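Local atomic coordinates of FAD-binding PCMH-type domain-containing protein (Gibberella zeae, PDB entry 6YJO), a protein that carries covalently attached FAD and probably acts as an oligosaccharide-oxidising flavoenzyme of the oxygen-dependent, FAD-linked oxidoreductase family. Residues A37-K42 against S82-C87; A70-P75 against V117-A122; E468-R473 against N497-R502. All blocks are in the same frame, centred on the assembly; numbering follows the deposited sequence.

Interaction 1: residues A37-K42 against S82-C87; sequences ACLASK and SDAVKC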
loop_
_atom_site.group_PDB
_atom_site.type_symbol
_atom_site.label_atom_id
_atom_site.label_comp_id
_atom_site.label_asym_id
_atom_site.label_seq_id
_atom_site.Cartn_x
_atom_site.Cartn_y
_atom_site.Cartn_z
ATOM N N ALA A 37 -21.739 24.679 7.076
ATOM C CA ALA A 37 -21.776 26.136 7.127
ATOM C C ALA A 37 -20.381 26.710 7.332
ATOM O O ALA A 37 -19.946 27.593 6.584
ATOM C CB ALA A 37 -22.720 26.597 8.234
ATOM N N CYS A 38 -19.660 26.215 8.344
ATOM C CA CYS A 38 -18.279 26.637 8.558
ATOM C C CYS A 38 -17.471 26.527 7.272
ATOM O O CYS A 38 -16.760 27.464 6.889
ATOM C CB CYS A 38 -17.640 25.795 9.666
ATOM S SG CYS A 38 -15.944 26.281 10.131
ATOM N N LEU A 39 -17.581 25.386 6.586
ATOM C CA LEU A 39 -16.818 25.161 5.363
ATOM C C LEU A 39 -17.053 26.277 4.352
ATOM O O LEU A 39 -16.103 26.816 3.778
ATOM C CB LEU A 39 -17.193 23.800 4.774
ATOM C CG LEU A 39 -16.774 22.576 5.590
ATOM C CD1 LEU A 39 -17.520 21.338 5.115
ATOM C CD2 LEU A 39 -15.268 22.363 5.504
ATOM N N ALA A 40 -18.316 26.656 4.141
ATOM C CA ALA A 40 -18.632 27.689 3.159
ATOM C C ALA A 40 -18.371 29.092 3.683
ATOM O O ALA A 40 -18.285 30.026 2.882
ATOM C CB ALA A 40 -20.089 27.579 2.713
ATOM N N SER A 41 -18.257 29.264 5.004
ATOM C CA SER A 41 -17.795 30.542 5.538
ATOM C C SER A 41 -16.339 30.786 5.171
ATOM O O SER A 41 -15.936 31.936 4.963
ATOM C CB SER A 41 -17.973 30.583 7.058
ATOM O OG SER A 41 -16.839 31.162 7.684
ATOM N N LYS A 42 -15.548 29.718 5.080
ATOM C CA LYS A 42 -14.166 29.773 4.632
ATOM C C LYS A 42 -14.048 29.473 3.139
ATOM O O LYS A 42 -12.934 29.301 2.635
ATOM C CB LYS A 42 -13.318 28.786 5.447
ATOM C CG LYS A 42 -13.599 28.804 6.957
ATOM C CD LYS A 42 -12.491 29.481 7.752
ATOM C CE LYS A 42 -12.914 29.731 9.193
ATOM N NZ LYS A 42 -13.791 30.925 9.335
ATOM N N SER A 82 -6.380 23.477 4.911
ATOM C CA SER A 82 -6.130 24.139 6.186
ATOM C C SER A 82 -7.430 24.641 6.801
ATOM O O SER A 82 -7.715 24.388 7.977
ATOM C CB SER A 82 -5.138 25.289 6.001
ATOM O OG SER A 82 -4.870 25.927 7.238
ATOM N N ASP A 83 -8.241 25.350 6.013
ATOM C CA ASP A 83 -9.523 25.827 6.520
ATOM C C ASP A 83 -10.446 24.664 6.868
ATOM O O ASP A 83 -11.157 24.709 7.877
ATOM C CB ASP A 83 -10.183 26.750 5.496
ATOM C CG ASP A 83 -9.509 28.110 5.415
ATOM O OD1 ASP A 83 -8.613 28.384 6.244
ATOM O OD2 ASP A 83 -9.874 28.904 4.525
ATOM N N ALA A 84 -10.444 23.609 6.049
ATOM C CA ALA A 84 -11.281 22.450 6.341
ATOM C C ALA A 84 -10.843 21.779 7.634
ATOM O O ALA A 84 -11.683 21.348 8.431
ATOM C CB ALA A 84 -11.232 21.456 5.179
ATOM N N VAL A 85 -9.530 21.696 7.866
ATOM C CA VAL A 85 -9.029 21.122 9.109
ATOM C C VAL A 85 -9.392 22.013 10.289
ATOM O O VAL A 85 -9.687 21.512 11.380
ATOM C CB VAL A 85 -7.509 20.886 9.002
ATOM C CG1 VAL A 85 -6.814 21.084 10.346
ATOM C CG2 VAL A 85 -7.234 19.486 8.456
ATOM N N LYS A 86 -9.384 23.337 10.100
ATOM C CA LYS A 86 -9.808 24.233 11.172
ATOM C C LYS A 86 -11.304 24.101 11.440
ATOM O O LYS A 86 -11.731 24.097 12.599
ATOM C CB LYS A 86 -9.449 25.679 10.829
ATOM C CG LYS A 86 -7.996 26.044 11.085
ATOM C CD LYS A 86 -7.729 27.509 10.766
ATOM C CE LYS A 86 -6.457 27.681 9.949
ATOM N NZ LYS A 86 -6.251 29.094 9.516
ATOM N N CYS A 87 -12.120 24.002 10.385
ATOM C CA CYS A 87 -13.546 23.766 10.584
ATOM C C CYS A 87 -13.806 22.421 11.249
ATOM O O CYS A 87 -14.887 22.220 11.814
ATOM C CB CYS A 87 -14.304 23.839 9.256
ATOM S SG CYS A 87 -14.713 25.517 8.703
HETATM O O HOH W 1 -10.351 28.438 2.001
#

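Interaction 2: residues A70-P75 against V117-A122; sequences AAIALP and VIVVDA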
loop_
_atom_site.group_PDB
_atom_site.type_symbol
_atom_site.label_atom_id
_atom_site.label_comp_id
_atom_site.label_asym_id
_atom_site.label_seq_id
_atom_site.Cartn_x
_atom_site.Cartn_y
_atom_site.Cartn_z
ATOM N N ALA A 70 -19.862 13.171 8.402
ATOM C CA ALA A 70 -20.635 14.333 8.823
ATOM C C ALA A 70 -20.636 15.393 7.730
ATOM O O ALA A 70 -21.675 15.998 7.450
ATOM C CB ALA A 70 -20.067 14.888 10.131
ATOM N N ALA A 71 -19.483 15.612 7.098
ATOM C CA ALA A 71 -19.397 16.375 5.861
ATOM C C ALA A 71 -18.243 15.835 5.028
ATOM O O ALA A 71 -17.337 15.171 5.539
ATOM C CB ALA A 71 -19.209 17.875 6.116
ATOM N N ILE A 72 -18.306 16.109 3.727
ATOM C CA ILE A 72 -17.214 15.853 2.793
ATOM C C ILE A 72 -16.740 17.198 2.263
ATOM O O ILE A 72 -17.537 17.976 1.725
ATOM C CB ILE A 72 -17.644 14.947 1.628
ATOM C CG1 ILE A 72 -18.066 13.560 2.114
ATOM C CG2 ILE A 72 -16.505 14.827 0.627
ATOM C CD1 ILE A 72 -18.836 12.783 1.065
ATOM N N ALA A 73 -15.449 17.476 2.419
ATOM C CA ALA A 73 -14.813 18.589 1.732
ATOM C C ALA A 73 -14.173 18.087 0.445
ATOM O O ALA A 73 -13.754 16.930 0.348
ATOM C CB ALA A 73 -13.759 19.259 2.616
ATOM N N LEU A 74 -14.130 18.961 -0.555
ATOM C CA LEU A 74 -13.523 18.668 -1.852
ATOM C C LEU A 74 -12.578 19.813 -2.200
ATOM O O LEU A 74 -12.862 20.627 -3.089
ATOM C CB LEU A 74 -14.597 18.471 -2.922
ATOM C CG LEU A 74 -14.100 18.106 -4.324
ATOM C CD1 LEU A 74 -13.230 16.853 -4.287
ATOM C CD2 LEU A 74 -15.266 17.913 -5.280
ATOM N N PRO A 75 -11.448 19.910 -1.505
ATOM C CA PRO A 75 -10.520 21.017 -1.751
ATOM C C PRO A 75 -9.831 20.890 -3.100
ATOM O O PRO A 75 -9.749 19.814 -3.694
ATOM C CB PRO A 75 -9.511 20.884 -0.605
ATOM C CG PRO A 75 -9.512 19.425 -0.295
ATOM C CD PRO A 75 -10.951 19.008 -0.452
ATOM N N VAL A 117 -14.574 14.447 6.110
ATOM C CA VAL A 117 -13.732 13.696 5.187
ATOM C C VAL A 117 -13.275 14.632 4.080
ATOM O O VAL A 117 -14.091 15.115 3.287
ATOM C CB VAL A 117 -14.469 12.468 4.627
ATOM C CG1 VAL A 117 -13.646 11.810 3.536
ATOM C CG2 VAL A 117 -14.750 11.474 5.745
ATOM N N ILE A 118 -11.969 14.875 4.029
ATOM C CA ILE A 118 -11.354 15.826 3.109
ATOM C C ILE A 118 -10.869 15.022 1.906
ATOM O O ILE A 118 -9.849 14.332 1.976
ATOM C CB ILE A 118 -10.214 16.595 3.786
ATOM C CG1 ILE A 118 -10.743 17.367 5.004
ATOM C CG2 ILE A 118 -9.535 17.547 2.805
ATOM C CD1 ILE A 118 -9.668 18.041 5.840
ATOM N N VAL A 119 -11.610 15.103 0.804
ATOM C CA VAL A 119 -11.304 14.352 -0.410
ATOM C C VAL A 119 -10.340 15.180 -1.252
ATOM O O VAL A 119 -10.734 16.161 -1.888
ATOM C CB VAL A 119 -12.580 14.017 -1.194
ATOM C CG1 VAL A 119 -12.232 13.404 -2.553
ATOM C CG2 VAL A 119 -13.472 13.070 -0.395
ATOM N N VAL A 120 -9.075 14.768 -1.280
ATOM C CA VAL A 120 -8.034 15.509 -1.986
ATOM C C VAL A 120 -7.910 14.997 -3.416
ATOM O O VAL A 120 -6.961 15.342 -4.130
ATOM C CB VAL A 120 -6.689 15.407 -1.242
ATOM C CG1 VAL A 120 -6.851 15.827 0.210
ATOM C CG2 VAL A 120 -6.119 13.992 -1.334
ATOM N N ASP A 121 -8.884 14.192 -3.850
ATOM C CA ASP A 121 -8.832 13.588 -5.179
ATOM C C ASP A 121 -8.728 14.635 -6.285
ATOM O O ASP A 121 -8.157 14.359 -7.347
ATOM C CB ASP A 121 -10.073 12.713 -5.384
ATOM C CG ASP A 121 -10.124 12.068 -6.758
ATOM O OD1 ASP A 121 -9.068 11.966 -7.417
ATOM O OD2 ASP A 121 -11.230 11.663 -7.179
ATOM N N ALA A 122 -9.276 15.834 -6.070
ATOM C CA ALA A 122 -9.249 16.873 -7.095
ATOM C C ALA A 122 -7.889 17.554 -7.223
ATOM O O ALA A 122 -7.664 18.272 -8.203
ATOM C CB ALA A 122 -10.325 17.925 -6.805
#

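Interaction 3: residues E468-R473 against N497-R502; sequences EEAVKR and NPQGIR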
loop_
_atom_site.group_PDB
_atom_site.type_symbol
_atom_site.label_atom_id
_atom_site.label_comp_id
_atom_site.label_asym_id
_atom_site.label_seq_id
_atom_site.Cartn_x
_atom_site.Cartn_y
_atom_site.Cartn_z
ATOM N N GLU A 468 -4.254 -2.451 19.251
ATOM C CA GLU A 468 -2.994 -2.884 19.854
ATOM C C GLU A 468 -2.256 -3.864 18.949
ATOM O O GLU A 468 -1.042 -3.736 18.750
ATOM C CB GLU A 468 -3.224 -3.497 21.245
ATOM C CG GLU A 468 -4.567 -4.195 21.492
ATOM C CD GLU A 468 -4.437 -5.438 22.377
ATOM O OE1 GLU A 468 -5.228 -6.393 22.211
ATOM O OE2 GLU A 468 -3.532 -5.459 23.237
ATOM N N GLU A 469 -2.968 -4.839 18.377
ATOM C CA GLU A 469 -2.305 -5.826 17.529
ATOM C C GLU A 469 -1.889 -5.220 16.197
ATOM O O GLU A 469 -0.783 -5.480 15.707
ATOM C CB GLU A 469 -3.225 -7.025 17.303
ATOM C CG GLU A 469 -2.639 -8.114 16.411
ATOM C CD GLU A 469 -1.514 -8.884 17.080
ATOM O OE1 GLU A 469 -1.152 -8.536 18.228
ATOM O OE2 GLU A 469 -0.995 -9.841 16.463
ATOM N N ALA A 470 -2.761 -4.409 15.596
ATOM C CA ALA A 470 -2.466 -3.858 14.279
ATOM C C ALA A 470 -1.225 -2.974 14.319
ATOM O O ALA A 470 -0.303 -3.144 13.515
ATOM C CB ALA A 470 -3.666 -3.069 13.758
ATOM N N VAL A 471 -1.183 -2.023 15.256
ATOM C CA VAL A 471 -0.048 -1.109 15.301
ATOM C C VAL A 471 1.218 -1.842 15.734
ATOM O O VAL A 471 2.328 -1.456 15.345
ATOM C CB VAL A 471 -0.355 0.097 16.216
ATOM C CG1 VAL A 471 -1.568 0.864 15.694
ATOM C CG2 VAL A 471 -0.570 -0.332 17.667
ATOM N N LYS A 472 1.084 -2.901 16.538
ATOM C CA LYS A 472 2.245 -3.726 16.859
ATOM C C LYS A 472 2.865 -4.317 15.598
ATOM O O LYS A 472 4.094 -4.342 15.453
ATOM C CB LYS A 472 1.856 -4.843 17.832
ATOM C CG LYS A 472 2.864 -5.997 17.898
ATOM C CD LYS A 472 2.623 -6.906 19.100
ATOM C CE LYS A 472 3.534 -8.132 19.066
ATOM N NZ LYS A 472 3.878 -8.632 20.427
ATOM N N ARG A 473 2.030 -4.787 14.671
ATOM C CA ARG A 473 2.497 -5.535 13.511
ATOM C C ARG A 473 2.867 -4.636 12.338
ATOM O O ARG A 473 3.834 -4.929 11.623
ATOM C CB ARG A 473 1.427 -6.542 13.077
ATOM C CG ARG A 473 1.082 -7.577 14.138
ATOM C CD ARG A 473 2.252 -8.504 14.444
ATOM N NE ARG A 473 1.947 -9.407 15.551
ATOM C CZ ARG A 473 2.832 -10.211 16.134
ATOM N NH1 ARG A 473 4.094 -10.235 15.722
ATOM N NH2 ARG A 473 2.451 -10.993 17.138
ATOM N N ASN A 497 -8.400 6.913 13.099
ATOM C CA ASN A 497 -8.902 5.767 12.356
ATOM C C ASN A 497 -8.770 4.539 13.243
ATOM O O ASN A 497 -7.999 4.547 14.210
ATOM C CB ASN A 497 -8.157 5.568 11.027
ATOM C CG ASN A 497 -6.705 5.193 11.217
ATOM O OD1 ASN A 497 -6.379 4.025 11.428
ATOM N ND2 ASN A 497 -5.819 6.183 11.130
ATOM N N PRO A 498 -9.522 3.474 12.952
ATOM C CA PRO A 498 -9.508 2.301 13.843
ATOM C C PRO A 498 -8.121 1.795 14.208
ATOM O O PRO A 498 -7.888 1.451 15.374
ATOM C CB PRO A 498 -10.300 1.265 13.039
ATOM C CG PRO A 498 -11.270 2.085 12.262
ATOM C CD PRO A 498 -10.536 3.347 11.893
ATOM N N GLN A 499 -7.189 1.738 13.255
ATOM C CA GLN A 499 -5.846 1.226 13.509
ATOM C C GLN A 499 -4.805 2.339 13.492
ATOM O O GLN A 499 -3.639 2.106 13.163
ATOM C CB GLN A 499 -5.505 0.135 12.499
ATOM C CG GLN A 499 -6.275 -1.144 12.770
ATOM C CD GLN A 499 -6.256 -2.130 11.618
ATOM O OE1 GLN A 499 -5.435 -2.031 10.705
ATOM N NE2 GLN A 499 -7.172 -3.093 11.656
ATOM N N GLY A 500 -5.210 3.549 13.880
ATOM C CA GLY A 500 -4.302 4.672 13.872
ATOM C C GLY A 500 -3.417 4.708 15.101
ATOM O O GLY A 500 -3.661 4.032 16.099
ATOM N N ILE A 501 -2.351 5.502 15.012
ATOM C CA ILE A 501 -1.477 5.696 16.160
ATOM C C ILE A 501 -2.233 6.454 17.244
ATOM O O ILE A 501 -2.776 7.541 17.006
ATOM C CB ILE A 501 -0.200 6.445 15.749
ATOM C CG1 ILE A 501 0.528 5.706 14.618
ATOM C CG2 ILE A 501 0.714 6.640 16.956
ATOM C CD1 ILE A 501 0.825 4.248 14.900
ATOM N N ARG A 502 -2.268 5.883 18.445
ATOM C CA ARG A 502 -2.928 6.502 19.588
ATOM C C ARG A 502 -1.930 7.354 20.362
ATOM O O ARG A 502 -0.819 6.889 20.640
ATOM C CB ARG A 502 -3.514 5.439 20.507
ATOM C CG ARG A 502 -4.515 4.521 19.820
ATOM C CD ARG A 502 -5.835 5.236 19.564
ATOM N NE ARG A 502 -6.868 4.326 19.063
ATOM C CZ ARG A 502 -7.442 4.400 17.863
ATOM N NH1 ARG A 502 -7.108 5.351 16.996
ATOM N NH2 ARG A 502 -8.371 3.512 17.528
#

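Interaction 1: residues A37-K42 against S82-C87
Leu39 lays its CD2 methyl over the surface of helix 78-90, touching the methyl of Ala84 and the first side-chain carbon of Cys87; CD2 stands 4.1 Å from Ala84 CB. Beside this apolar patch, Cys38 and Cys87 are joined covalently, SG to SG at 2.0 Å. Both cysteines point their CB atoms at the opposite helix. In Cys38, SG is anti to the backbone N (chi1 -176°), which carries the sulfur across the gap, and the S-S torsion of -88° is close to the unstrained value for a disulfide. The next turn brings in Lys42, just past the end of helix 32-41. Its aliphatic part covers both the disulfide and Asp83: CG is 3.9 Å from Cys87 SG, and CB is 3.6 Å from Asp83 OD2. The charged ends do not meet, and Asp83 OD1 forms a salt bridge with Lys79 instead. One water links the backbone of one segment to a side chain of the other, donating to Lys42 O (2.8 Å) and to Asp83 OD2 (2.6 Å), so that carboxylate oxygen has a water partner, while the Lys42 amine stays clear of it. The short helix axes pass 9.3 Å apart at 146°, roughly antiparallel. The arrangement is a disulfide-linked helix pair, tying the N-terminal helix to helix 78-90 of the PCMH-type FAD-binding fold.

Interaction 2: residues A70-P75 against V117-A122
Val119 meets segment 70-75 with every carbon of its side chain. CB lies 3.5 Å from Ala73 O, the same carbonyl that receives the backbone N-H of Val119. From there the two methyls part. CG1, anti to the backbone N, reaches CD1 of Leu74, while CG2 turns back to Ile72 and stands 3.7 Å from its CG2. The Ile72 methyl also rests near Val117 O, so it touches both that carbonyl and the Val119 methyl. Ile72 and Val117 lie on one face of the sheet, and Ala73 and Ile118 on the other. Three backbone bonds fix the parallel register: Val117 N to Ala71 O, Ala73 N to Val117 O and Val119 N to Ala73 O, the last at 2.9 Å. The first and last are nearly straight, at 164° and 165°, whereas the middle one bends to 145°. Val117 O additionally takes a CA-H...O contact from Ile72 CA at 3.2 Å. Beyond the paired residues the chains stay in touch through side chains. The ring of Pro75 crosses Ile118 at about a right angle, CG to CG2 at 3.6 Å, and its CD packs on Val119 O. Ala122 CB fits against Leu74 CD1 and Pro75 O. Strand 71-73 is at the border of a three-stranded parallel sheet, with strand 116-119 in the middle and strand 95-98 on its far side, where Ile118 bonds to Ser96 and Lys98. Helix 78-90 covers the Ala73 and Ile118 face, and helix 32-41 packs on Ala71.

Interaction 3: residues E468-R473 against N497-R502
Asn497 O is gripped by Gly500 N and Arg502 NH1, each at 3.0 Å and from opposite faces of the carbonyl plane, and the turn held this way presents Gln499 and Gly500 to Ala470 and Val471. The bond from Gly500 closes a type I beta turn, and the arginine folds back over it. Across the contact, Gln499 lies against one methyl: Ala470 CB is 3.4 Å from CG and 3.5 Å from CD. Its chain runs extended beyond CG, chi2 165° setting CD alongside the Ala470 methyl. The amide is held at both ends, OE1 by Tyr474 OH and NE2 by Asp462 O, so a buried polar group is satisfied and its rotation fixed. Val471 contributes CG1, 3.5 Å from Gln499 O and 4.2 Å from Ile501 CD1; Gly500 O lies close to the same methyl and is bonded by Asn467 ND2. Within the helix, Arg473 NE forms a straight salt bridge (169°) with Glu469 OE2, in the guanidinium plane but well above that of the carboxylate. Asp451 and Trp454 also hold this arginine. The loop thus rests on helix 467-475 through the Ala470 and Val471 side, while helix 479-489 adjoins them both, with Leu479 touching Val471 and Leu482, Lys483 and Lys486 touching Ile501.

Interactions 1 and 2 share one core, their centres 11 Å apart. Ile118 CD1 packs on Ala84 CB at 3.8 Å, and Leu39 CD1 on Ala71 CB at 4.0 Å. Their segments alternate along the chain: strand 71-73 runs into helix 78-90 and on to strand 95-98, a beta-alpha-beta crossover that skips the position filled by strand 116-119. Interaction 3 stands apart, its centre 24 Å from that of interaction 2 and 29 Å from that of interaction 1. FAD lies between them: Val120 of segment 117-122 touches FAD, the Ile118 side chain is about 7 Å from it, Gly500 about 8 Å, and the Ala84 side chain about 12 Å.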